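PDB 3GYD: cyclic nucleotide-binding domain from Methylobacillus flagellatus KT, which binds cyclic AMP in a cyclic nucleotide-binding domain and may be related to voltage-gated potassium channel activity. Local coordinates for residues L38-K43 / L85-E90; N42-F47 / L163-T168; C71-E76 / A112-M117. One frame throughout, in Å; residues are numbered along the deposited sequence.

Contact 1: residues L38-K43 / L85-E90; sequences LEIVNK and LILTGE
Ile40, on the last turn of helix 34-41, pushes the end of its longer branch against Leu85 CB, the carbonyl O of Ile86 and Leu87 CD2. A single methyl does the touching. Ile40 CD1 stands 3.9 Å from Ile86 O, over that carbonyl oxygen and between the two leucines. From Leu85 CB the same Ile40 CD1 is 4.3 Å away, and Leu87 CD2 is hardly farther. Ile40 CG1 is anti to the carbonyl carbon (chi1 -72°) and the branch then runs on extended, which carries CD1 across a gap of 8.1 Å between Ile40 CA and Leu85 CA. Leu85 and Leu87 also touch Ile37, one turn back on the same helix, while Ile86 is held in its sheet by backbone bonds with Gly111 and Ala112. At the helix end, Ile40 O accepts a hydrogen bond from Arg162 of helix 153-178, and Val41 turns to Val55 and Leu58 of helix 52-60.

The packing ends within a residue or two on both sides. Glu39 and Lys43 lie on the solvent face of the helix end, well away from the strand. On the other segment, Thr88 and Glu90 are partly exposed and are held by Asp136 and Thr135, away from the helix. Between them Gly89 has phi 102°, a conformation that suits glycine, and the chain passes there from strand 82-88 into strand 90-97 of the other sheet. A short helix whose apolar side closes on one sheet of a beta sandwich is what the cyclic nucleotide-binding fold looks like; helices 34-41 and 52-60 with their connecting loop probably correspond to its N3A motif, seated here on the jelly roll.

Contact 2: residues N42-F47 / L163-T168; sequences NKIKLF and LLQLLT
Loop 42-47, which has no regular secondary structure, passes one side of helix 153-178 with Ile44 CA and Gln165 CA 7.3 Å apart. Across that gap Gln165 supplies nearly everything that touches. Its side chain leaves the helix extended (chi2 174°), bringing the terminal amide up to Lys45, where it pairs with both backbone polar atoms, N and O, of that residue. Lys45 N donates to Gln165 OE1 at 3.0 Å, and Gln165 NE2 donates to Lys45 O at 2.8 Å. The second bond is almost perfectly straight, 178° at the hydrogen. Lys45 O lies in the plane of the Gln165 amide, yet NE2 approaches it from above the Lys45 carbonyl plane, 42° out of it. A water adds to the grip: it donates to Lys43 O and to Gln165 OE1, 2.8 Å from each, so OE1 takes two donors.

Carbon atoms of Ile44, Lys45 and Phe47 pack against the amide. Ile44 CG1 comes within 3.7 Å of Gln165 OE1, crossing it at a slant, and Lys45 CG meets the amide obliquely too. Phe47 brings the edge of its ring, with CD1 3.8 Å from Gln165 NE2, and its ring also meets Tyr146 of the second subunit.

Gln165 NE2 has another acceptor, Ile120 O of the second subunit. The direction of every bond is therefore consistent with one flip of the amide, which holds it in a fixed rotation and ties the loop, the long helix and the dimer partner together through a single side chain.

Contact 3: residues C71-E76 / A112-M117; sequences CQLLTE and AIIGEM. With CMP (adenosine-3',5'-cyclic-monophosphate), chain D.
The ribose hydroxyl O2' of cyclic AMP is held by two neighbouring residues: it accepts from Gly115 N at 2.8 Å and donates to Glu116 OE1 at 2.6 Å. The Gly115 bond is somewhat bent, 143° at the hydrogen, while the carboxylate approaches from the start of helix 116-121. Glu116 folds back at its second torsion (chi2 -76°) to bring the carboxylate round to the sugar. Its other oxygen, Glu116 OE2, forms a salt bridge with Arg170 of helix 153-178. That arginine also bonds to Ile113 O, so a second-shell residue positions the first-shell carboxylate.

Facing this polar side is a small apolar group. Leu74 CD1 comes down on Gly115 CA at 3.7 Å and lies 3.8 Å from O5' of the ligand, so one methyl covers both the glycine and the nucleotide. Ile114 CD1 closes the group from the side, 4.1 Å from Leu74 CD1 and 4.3 Å from Leu73 CD1. Leu73 and Leu74 both face Cys129 in a classic beta bulge, which lets two successive leucines contribute. Gly115 is the N-cap of the helix; its positive phi (80°) favours glycine, and the close approach of Leu74 CD1 likewise suits a residue without a side chain.

The selenomethionine at Met117 puts its CB 3.5 Å from phosphate oxygen O2P. Arg125, Ser126, Ser118 and Ser174, with Tyr175 of the second subunit, complete the ligand's hydrogen bonds. This turn and helix match the phosphate-binding cassette of the family. Arg170 would be expected to favour the charged form of Glu116, and the carboxylate accepts from the 2'-hydroxyl, consistent with a site that reads the ribose as well as the cyclic phosphate.

The three contacts run from the helical side of the domain into its beta sandwich. Contacts 1 and 2 share Asn42 and Lys43, their centres about 13 Å apart. The centre of contact 3 lies about 14 Å from that of contact 1 and about 19 Å from that of contact 2. Strands 82-88 and 113-114, neighbours in one sheet, join contacts 1 and 3; Leu166 and Leu167 of helix 153-178 rest on Ile113, Glu116 and Met117, joining contacts 2 and 3. In sequence, both segments of contact 3 fall between those of contact 2 and alternate with those of contact 1. The pocket is thus packed against the long helix that also meets the second subunit.

Contact 1: residues L38-K43 / L85-E90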
loop_
_atom_site.group_PDB
_atom_site.type_symbol
_atom_site.label_atom_id
_atom_site.label_comp_id
_atom_site.label_asym_id
_atom_site.label_seq_id
_atom_site.Cartn_x
_atom_site.Cartn_y
_atom_site.Cartn_z
ATOM N N LEU B 38 14.072 -11.240 9.804
ATOM C CA LEU B 38 13.970 -12.277 8.780
ATOM C C LEU B 38 12.540 -12.833 8.704
ATOM O O LEU B 38 11.962 -12.937 7.615
ATOM C CB LEU B 38 14.985 -13.381 9.061
ATOM C CG LEU B 38 15.010 -14.606 8.129
ATOM C CD1 LEU B 38 15.620 -14.241 6.756
ATOM C CD2 LEU B 38 15.736 -15.772 8.794
ATOM N N GLU B 39 11.953 -13.145 9.849
ATOM C CA GLU B 39 10.591 -13.659 9.869
ATOM C C GLU B 39 9.577 -12.616 9.355
ATOM O O GLU B 39 8.658 -12.955 8.613
ATOM C CB GLU B 39 10.222 -14.132 11.279
ATOM C CG GLU B 39 8.851 -14.794 11.363
ATOM C CD GLU B 39 8.647 -15.599 12.638
ATOM O OE1 GLU B 39 9.419 -15.420 13.615
ATOM O OE2 GLU B 39 7.716 -16.438 12.654
ATOM N N ILE B 40 9.754 -11.352 9.744
ATOM C CA ILE B 40 8.827 -10.304 9.334
ATOM C C ILE B 40 8.857 -10.171 7.811
ATOM O O ILE B 40 7.810 -10.216 7.163
ATOM C CB ILE B 40 9.165 -8.965 10.003
ATOM C CG1 ILE B 40 8.801 -9.041 11.501
ATOM C CG2 ILE B 40 8.473 -7.800 9.287
ATOM C CD1 ILE B 40 9.329 -7.868 12.334
ATOM N N VAL B 41 10.044 -10.030 7.250
ATOM C CA VAL B 41 10.146 -9.731 5.823
ATOM C C VAL B 41 9.780 -10.959 4.973
ATOM O O VAL B 41 9.220 -10.805 3.888
ATOM C CB VAL B 41 11.494 -9.144 5.407
ATOM C CG1 VAL B 41 11.783 -7.787 6.190
ATOM C CG2 VAL B 41 12.622 -10.126 5.581
ATOM N N ASN B 42 10.048 -12.157 5.482
ATOM C CA ASN B 42 9.729 -13.359 4.706
ATOM C C ASN B 42 8.272 -13.809 4.754
ATOM O O ASN B 42 7.930 -14.824 4.206
ATOM C CB ASN B 42 10.734 -14.475 4.936
ATOM C CG ASN B 42 11.980 -14.306 4.081
ATOM O OD1 ASN B 42 11.923 -13.695 3.015
ATOM N ND2 ASN B 42 13.083 -14.902 4.502
ATOM N N LYS B 43 7.408 -13.006 5.356
ATOM C CA LYS B 43 5.963 -13.081 5.077
ATOM C C LYS B 43 5.607 -12.642 3.642
ATOM O O LYS B 43 4.469 -12.806 3.203
ATOM C CB LYS B 43 5.189 -12.175 6.036
ATOM C CG LYS B 43 5.378 -12.480 7.545
ATOM C CD LYS B 43 5.117 -13.905 7.915
ATOM C CE LYS B 43 4.806 -13.937 9.405
ATOM N NZ LYS B 43 4.708 -15.283 9.965
ATOM N N LEU B 85 9.318 -1.568 12.769
ATOM C CA LEU B 85 9.159 -3.018 12.797
ATOM C C LEU B 85 9.033 -3.403 14.260
ATOM O O LEU B 85 9.981 -3.270 15.027
ATOM C CB LEU B 85 10.390 -3.732 12.189
ATOM C CG LEU B 85 10.387 -4.052 10.690
ATOM C CD1 LEU B 85 9.859 -2.924 9.930
ATOM C CD2 LEU B 85 11.811 -4.485 10.267
ATOM N N ILE B 86 7.879 -3.927 14.629
ATOM C CA ILE B 86 7.610 -4.294 16.015
ATOM C C ILE B 86 8.191 -5.680 16.279
ATOM O O ILE B 86 7.772 -6.653 15.663
ATOM C CB ILE B 86 6.100 -4.331 16.331
ATOM C CG1 ILE B 86 5.445 -2.987 15.982
ATOM C CG2 ILE B 86 5.888 -4.685 17.828
ATOM C CD1 ILE B 86 6.144 -1.714 16.636
ATOM N N LEU B 87 9.158 -5.755 17.189
ATOM C CA LEU B 87 9.949 -6.983 17.409
ATOM C C LEU B 87 9.328 -7.789 18.530
ATOM O O LEU B 87 9.302 -9.025 18.469
ATOM C CB LEU B 87 11.425 -6.646 17.704
ATOM C CG LEU B 87 12.053 -5.772 16.599
ATOM C CD1 LEU B 87 13.332 -5.067 17.042
ATOM C CD2 LEU B 87 12.286 -6.556 15.307
ATOM N N THR B 88 8.868 -7.071 19.552
ATOM C CA THR B 88 8.234 -7.597 20.738
ATOM C C THR B 88 7.155 -6.600 21.199
ATOM O O THR B 88 7.240 -5.428 20.892
ATOM C CB THR B 88 9.229 -7.803 21.957
ATOM O OG1 THR B 88 9.556 -6.535 22.564
ATOM C CG2 THR B 88 10.497 -8.483 21.559
ATOM N N GLY B 89 6.178 -7.061 21.976
ATOM C CA GLY B 89 5.228 -6.169 22.588
ATOM C C GLY B 89 3.872 -6.116 21.914
ATOM O O GLY B 89 3.466 -7.050 21.200
ATOM N N GLU B 90 3.202 -4.986 22.144
ATOM C CA GLU B 90 1.829 -4.790 21.745
ATOM C C GLU B 90 1.554 -3.307 21.575
ATOM O O GLU B 90 1.954 -2.484 22.416
ATOM C CB GLU B 90 0.888 -5.343 22.805
ATOM C CG GLU B 90 -0.550 -5.220 22.343
ATOM C CD GLU B 90 -1.487 -6.220 22.974
ATOM O OE1 GLU B 90 -1.053 -7.019 23.844
ATOM O OE2 GLU B 90 -2.670 -6.188 22.560
#

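Contact 2: residues N42-F47 / L163-T168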
loop_
_atom_site.group_PDB
_atom_site.type_symbol
_atom_site.label_atom_id
_atom_site.label_comp_id
_atom_site.label_asym_id
_atom_site.label_seq_id
_atom_site.Cartn_x
_atom_site.Cartn_y
_atom_site.Cartn_z
ATOM N N ASN B 42 10.048 -12.157 5.482
ATOM C CA ASN B 42 9.729 -13.359 4.706
ATOM C C ASN B 42 8.272 -13.809 4.754
ATOM O O ASN B 42 7.930 -14.824 4.206
ATOM C CB ASN B 42 10.734 -14.475 4.936
ATOM C CG ASN B 42 11.980 -14.306 4.081
ATOM O OD1 ASN B 42 11.923 -13.695 3.015
ATOM N ND2 ASN B 42 13.083 -14.902 4.502
ATOM N N LYS B 43 7.408 -13.006 5.356
ATOM C CA LYS B 43 5.963 -13.081 5.077
ATOM C C LYS B 43 5.607 -12.642 3.642
ATOM O O LYS B 43 4.469 -12.806 3.203
ATOM C CB LYS B 43 5.189 -12.175 6.036
ATOM C CG LYS B 43 5.378 -12.480 7.545
ATOM C CD LYS B 43 5.117 -13.905 7.915
ATOM C CE LYS B 43 4.806 -13.937 9.405
ATOM N NZ LYS B 43 4.708 -15.283 9.965
ATOM N N ILE B 44 6.570 -12.084 2.927
ATOM C CA ILE B 44 6.373 -11.734 1.510
ATOM C C ILE B 44 5.879 -12.963 0.740
ATOM O O ILE B 44 6.340 -14.103 0.969
ATOM C CB ILE B 44 7.701 -11.197 0.878
ATOM C CG1 ILE B 44 7.448 -10.539 -0.485
ATOM C CG2 ILE B 44 8.762 -12.291 0.798
ATOM C CD1 ILE B 44 8.664 -9.856 -1.057
ATOM N N LYS B 45 4.955 -12.747 -0.175
ATOM C CA LYS B 45 4.461 -13.846 -1.007
ATOM C C LYS B 45 4.484 -13.481 -2.482
ATOM O O LYS B 45 4.658 -12.329 -2.819
ATOM C CB LYS B 45 3.089 -14.300 -0.521
ATOM C CG LYS B 45 2.021 -13.310 -0.595
ATOM C CD LYS B 45 0.779 -13.770 0.226
ATOM C CE LYS B 45 -0.301 -12.664 0.310
ATOM N NZ LYS B 45 -1.712 -13.172 0.504
ATOM N N LEU B 46 4.411 -14.492 -3.342
ATOM C CA LEU B 46 4.377 -14.326 -4.814
ATOM C C LEU B 46 5.609 -13.789 -5.499
ATOM O O LEU B 46 5.750 -13.911 -6.710
ATOM C CB LEU B 46 3.234 -13.397 -5.232
ATOM C CG LEU B 46 1.826 -13.804 -4.878
ATOM C CD1 LEU B 46 0.816 -12.843 -5.574
ATOM C CD2 LEU B 46 1.585 -15.238 -5.272
ATOM N N PHE B 47 6.475 -13.112 -4.799
ATOM C CA PHE B 47 7.592 -12.508 -5.479
ATOM C C PHE B 47 8.934 -13.094 -5.078
ATOM O O PHE B 47 9.947 -12.693 -5.657
ATOM C CB PHE B 47 7.562 -10.975 -5.325
ATOM C CG PHE B 47 6.410 -10.316 -6.071
ATOM C CD1 PHE B 47 5.143 -10.201 -5.482
ATOM C CD2 PHE B 47 6.583 -9.828 -7.372
ATOM C CE1 PHE B 47 4.070 -9.591 -6.172
ATOM C CE2 PHE B 47 5.508 -9.244 -8.083
ATOM C CZ PHE B 47 4.265 -9.113 -7.472
ATOM N N LEU B 163 5.833 -4.163 1.851
ATOM C CA LEU B 163 5.011 -3.080 2.321
ATOM C C LEU B 163 3.666 -2.969 1.550
ATOM O O LEU B 163 2.638 -2.684 2.146
ATOM C CB LEU B 163 5.782 -1.760 2.240
ATOM C CG LEU B 163 7.032 -1.648 3.137
ATOM C CD1 LEU B 163 7.773 -0.341 2.799
ATOM C CD2 LEU B 163 6.673 -1.786 4.662
ATOM N N LEU B 164 3.685 -3.256 0.249
ATOM C CA LEU B 164 2.456 -3.328 -0.534
ATOM C C LEU B 164 1.493 -4.366 0.027
ATOM O O LEU B 164 0.329 -4.075 0.223
ATOM C CB LEU B 164 2.744 -3.573 -2.019
ATOM C CG LEU B 164 3.249 -2.375 -2.825
ATOM C CD1 LEU B 164 3.938 -2.849 -4.141
ATOM C CD2 LEU B 164 2.160 -1.404 -3.132
ATOM N N GLN B 165 2.011 -5.540 0.317
ATOM C CA GLN B 165 1.221 -6.646 0.847
ATOM C C GLN B 165 0.752 -6.399 2.280
ATOM O O GLN B 165 -0.344 -6.813 2.672
ATOM C CB GLN B 165 2.030 -7.925 0.692
ATOM C CG GLN B 165 2.171 -8.317 -0.770
ATOM C CD GLN B 165 3.096 -9.507 -1.003
ATOM O OE1 GLN B 165 3.773 -9.973 -0.076
ATOM N NE2 GLN B 165 3.099 -10.029 -2.248
ATOM N N LEU B 166 1.577 -5.698 3.061
ATOM C CA LEU B 166 1.173 -5.231 4.367
ATOM C C LEU B 166 -0.061 -4.364 4.191
ATOM O O LEU B 166 -1.046 -4.551 4.880
ATOM C CB LEU B 166 2.288 -4.392 5.013
ATOM C CG LEU B 166 1.878 -3.604 6.266
ATOM C CD1 LEU B 166 1.663 -4.565 7.503
ATOM C CD2 LEU B 166 2.961 -2.496 6.504
ATOM N N LEU B 167 -0.009 -3.409 3.253
ATOM C CA LEU B 167 -1.135 -2.474 3.100
ATOM C C LEU B 167 -2.413 -3.136 2.543
ATOM O O LEU B 167 -3.551 -2.843 2.996
ATOM C CB LEU B 167 -0.720 -1.263 2.242
ATOM C CG LEU B 167 0.163 -0.263 2.974
ATOM C CD1 LEU B 167 0.892 0.672 1.955
ATOM C CD2 LEU B 167 -0.703 0.587 3.966
ATOM N N THR B 168 -2.271 -4.021 1.564
ATOM C CA THR B 168 -3.462 -4.647 0.983
ATOM C C THR B 168 -4.139 -5.546 2.033
ATOM O O THR B 168 -5.361 -5.528 2.201
ATOM C CB THR B 168 -3.138 -5.429 -0.339
ATOM O OG1 THR B 168 -2.251 -6.510 -0.045
ATOM C CG2 THR B 168 -2.489 -4.495 -1.448
HETATM O O HOH W 1 3.361 -10.345 2.627
#

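Contact 3: residues C71-E76 / A112-M117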
loop_
_atom_site.group_PDB
_atom_site.type_symbol
_atom_site.label_atom_id
_atom_site.label_comp_id
_atom_site.label_asym_id
_atom_site.label_seq_id
_atom_site.Cartn_x
_atom_site.Cartn_y
_atom_site.Cartn_z
ATOM N N CYS B 71 3.889 4.091 26.070
ATOM C CA CYS B 71 4.715 5.003 25.323
ATOM C C CYS B 71 3.974 5.313 24.021
ATOM O O CYS B 71 3.587 4.394 23.315
ATOM C CB CYS B 71 6.058 4.370 25.050
ATOM S SG CYS B 71 7.067 5.356 24.018
ATOM N N GLN B 72 3.770 6.594 23.719
ATOM C CA GLN B 72 3.195 6.964 22.427
ATOM C C GLN B 72 4.277 6.954 21.330
ATOM O O GLN B 72 5.036 7.928 21.152
ATOM C CB GLN B 72 2.448 8.299 22.472
ATOM C CG GLN B 72 1.543 8.477 21.268
ATOM C CD GLN B 72 0.288 9.258 21.557
ATOM O OE1 GLN B 72 0.033 10.269 20.923
ATOM N NE2 GLN B 72 -0.511 8.785 22.507
ATOM N N LEU B 73 4.326 5.826 20.623
ATOM C CA LEU B 73 5.272 5.602 19.548
ATOM C C LEU B 73 5.021 6.554 18.390
ATOM O O LEU B 73 5.960 7.144 17.837
ATOM C CB LEU B 73 5.203 4.147 19.084
ATOM C CG LEU B 73 5.458 3.092 20.159
ATOM C CD1 LEU B 73 5.280 1.667 19.614
ATOM C CD2 LEU B 73 6.840 3.282 20.820
ATOM N N LEU B 74 3.747 6.716 18.029
ATOM C CA LEU B 74 3.338 7.619 16.954
ATOM C C LEU B 74 2.118 8.397 17.404
ATOM O O LEU B 74 1.284 7.864 18.128
ATOM C CB LEU B 74 3.009 6.848 15.682
ATOM C CG LEU B 74 4.105 5.980 15.067
ATOM C CD1 LEU B 74 3.513 5.085 13.942
ATOM C CD2 LEU B 74 5.300 6.853 14.573
ATOM N N THR B 75 2.026 9.651 16.976
ATOM C CA THR B 75 0.929 10.542 17.309
ATOM C C THR B 75 0.234 11.083 16.052
ATOM O O THR B 75 0.846 11.696 15.198
ATOM C CB THR B 75 1.460 11.730 18.136
ATOM O OG1 THR B 75 2.092 11.227 19.305
ATOM C CG2 THR B 75 0.346 12.726 18.515
ATOM N N GLU B 76 -1.065 10.853 15.981
ATOM C CA GLU B 76 -1.904 11.346 14.912
ATOM C C GLU B 76 -1.626 12.831 14.626
ATOM O O GLU B 76 -1.515 13.648 15.537
ATOM C CB GLU B 76 -3.368 11.118 15.272
ATOM C CG GLU B 76 -4.315 11.384 14.139
ATOM C CD GLU B 76 -5.792 11.164 14.456
ATOM O OE1 GLU B 76 -6.160 10.673 15.538
ATOM O OE2 GLU B 76 -6.603 11.452 13.547
ATOM N N ALA B 112 4.467 -6.926 13.590
ATOM C CA ALA B 112 3.719 -5.892 12.903
ATOM C C ALA B 112 4.667 -4.858 12.293
ATOM O O ALA B 112 5.818 -4.681 12.738
ATOM C CB ALA B 112 2.717 -5.201 13.848
ATOM N N ILE B 113 4.195 -4.194 11.254
ATOM C CA ILE B 113 4.887 -3.007 10.754
ATOM C C ILE B 113 3.963 -1.820 10.935
ATOM O O ILE B 113 2.804 -1.895 10.549
ATOM C CB ILE B 113 5.282 -3.166 9.259
ATOM C CG1 ILE B 113 6.256 -4.329 9.076
ATOM C CG2 ILE B 113 5.890 -1.890 8.732
ATOM C CD1 ILE B 113 6.281 -4.816 7.625
ATOM N N ILE B 114 4.437 -0.721 11.522
ATOM C CA ILE B 114 3.582 0.496 11.706
ATOM C C ILE B 114 4.349 1.729 11.274
ATOM O O ILE B 114 5.546 1.681 11.209
ATOM C CB ILE B 114 3.021 0.683 13.161
ATOM C CG1 ILE B 114 4.141 0.804 14.209
ATOM C CG2 ILE B 114 2.025 -0.461 13.510
ATOM C CD1 ILE B 114 3.654 1.288 15.607
ATOM N N GLY B 115 3.640 2.812 10.958
ATOM C CA GLY B 115 4.250 4.046 10.504
ATOM C C GLY B 115 4.657 4.067 9.036
ATOM O O GLY B 115 5.276 5.043 8.570
ATOM N N GLU B 116 4.330 3.006 8.292
ATOM C CA GLU B 116 4.614 2.975 6.864
ATOM C C GLU B 116 3.944 4.084 6.037
ATOM O O GLU B 116 4.478 4.502 5.010
ATOM C CB GLU B 116 4.247 1.600 6.283
ATOM C CG GLU B 116 2.789 1.363 6.051
ATOM C CD GLU B 116 1.986 1.081 7.303
ATOM O OE1 GLU B 116 2.536 0.878 8.433
ATOM O OE2 GLU B 116 0.784 0.982 7.132
HETATM N N MSE B 117 2.753 4.525 6.432
HETATM C CA MSE B 117 1.990 5.440 5.594
HETATM C C MSE B 117 2.673 6.802 5.398
HETATM O O MSE B 117 2.877 7.213 4.272
HETATM C CB MSE B 117 0.571 5.531 6.082
HETATM C CG MSE B 117 -0.180 4.238 5.971
HETATM SE SE MSE B 117 -1.954 4.316 6.811
HETATM C CE MSE B 117 -2.462 2.413 6.685
HETATM P P CMP D . 1.151 6.212 9.716
HETATM O O1P CMP D . 2.474 6.728 9.260
HETATM O O2P CMP D . -0.098 6.937 9.213
HETATM O "O5'" CMP D . 1.093 6.403 11.356
HETATM C "C5'" CMP D . 0.057 5.775 12.110
HETATM C "C4'" CMP D . 0.047 4.302 11.728
HETATM O "O4'" CMP D . -1.048 3.562 12.196
HETATM C "C3'" CMP D . -0.095 4.045 10.224
HETATM O "O3'" CMP D . 1.040 4.615 9.595
HETATM C "C2'" CMP D . -0.229 2.534 10.210
HETATM O "O2'" CMP D . 1.062 1.903 10.310
HETATM C "C1'" CMP D . -1.011 2.300 11.518
HETATM N N9 CMP D . -2.376 1.922 11.167
HETATM C C8 CMP D . -3.294 2.760 10.674
HETATM N N7 CMP D . -4.434 2.099 10.410
HETATM C C5 CMP D . -4.251 0.819 10.757
HETATM C C6 CMP D . -5.022 -0.421 10.744
HETATM N N6 CMP D . -6.310 -0.430 10.318
HETATM N N1 CMP D . -4.423 -1.532 11.178
HETATM C C2 CMP D . -3.137 -1.579 11.626
HETATM N N3 CMP D . -2.373 -0.478 11.652
HETATM C C4 CMP D . -2.870 0.704 11.262
#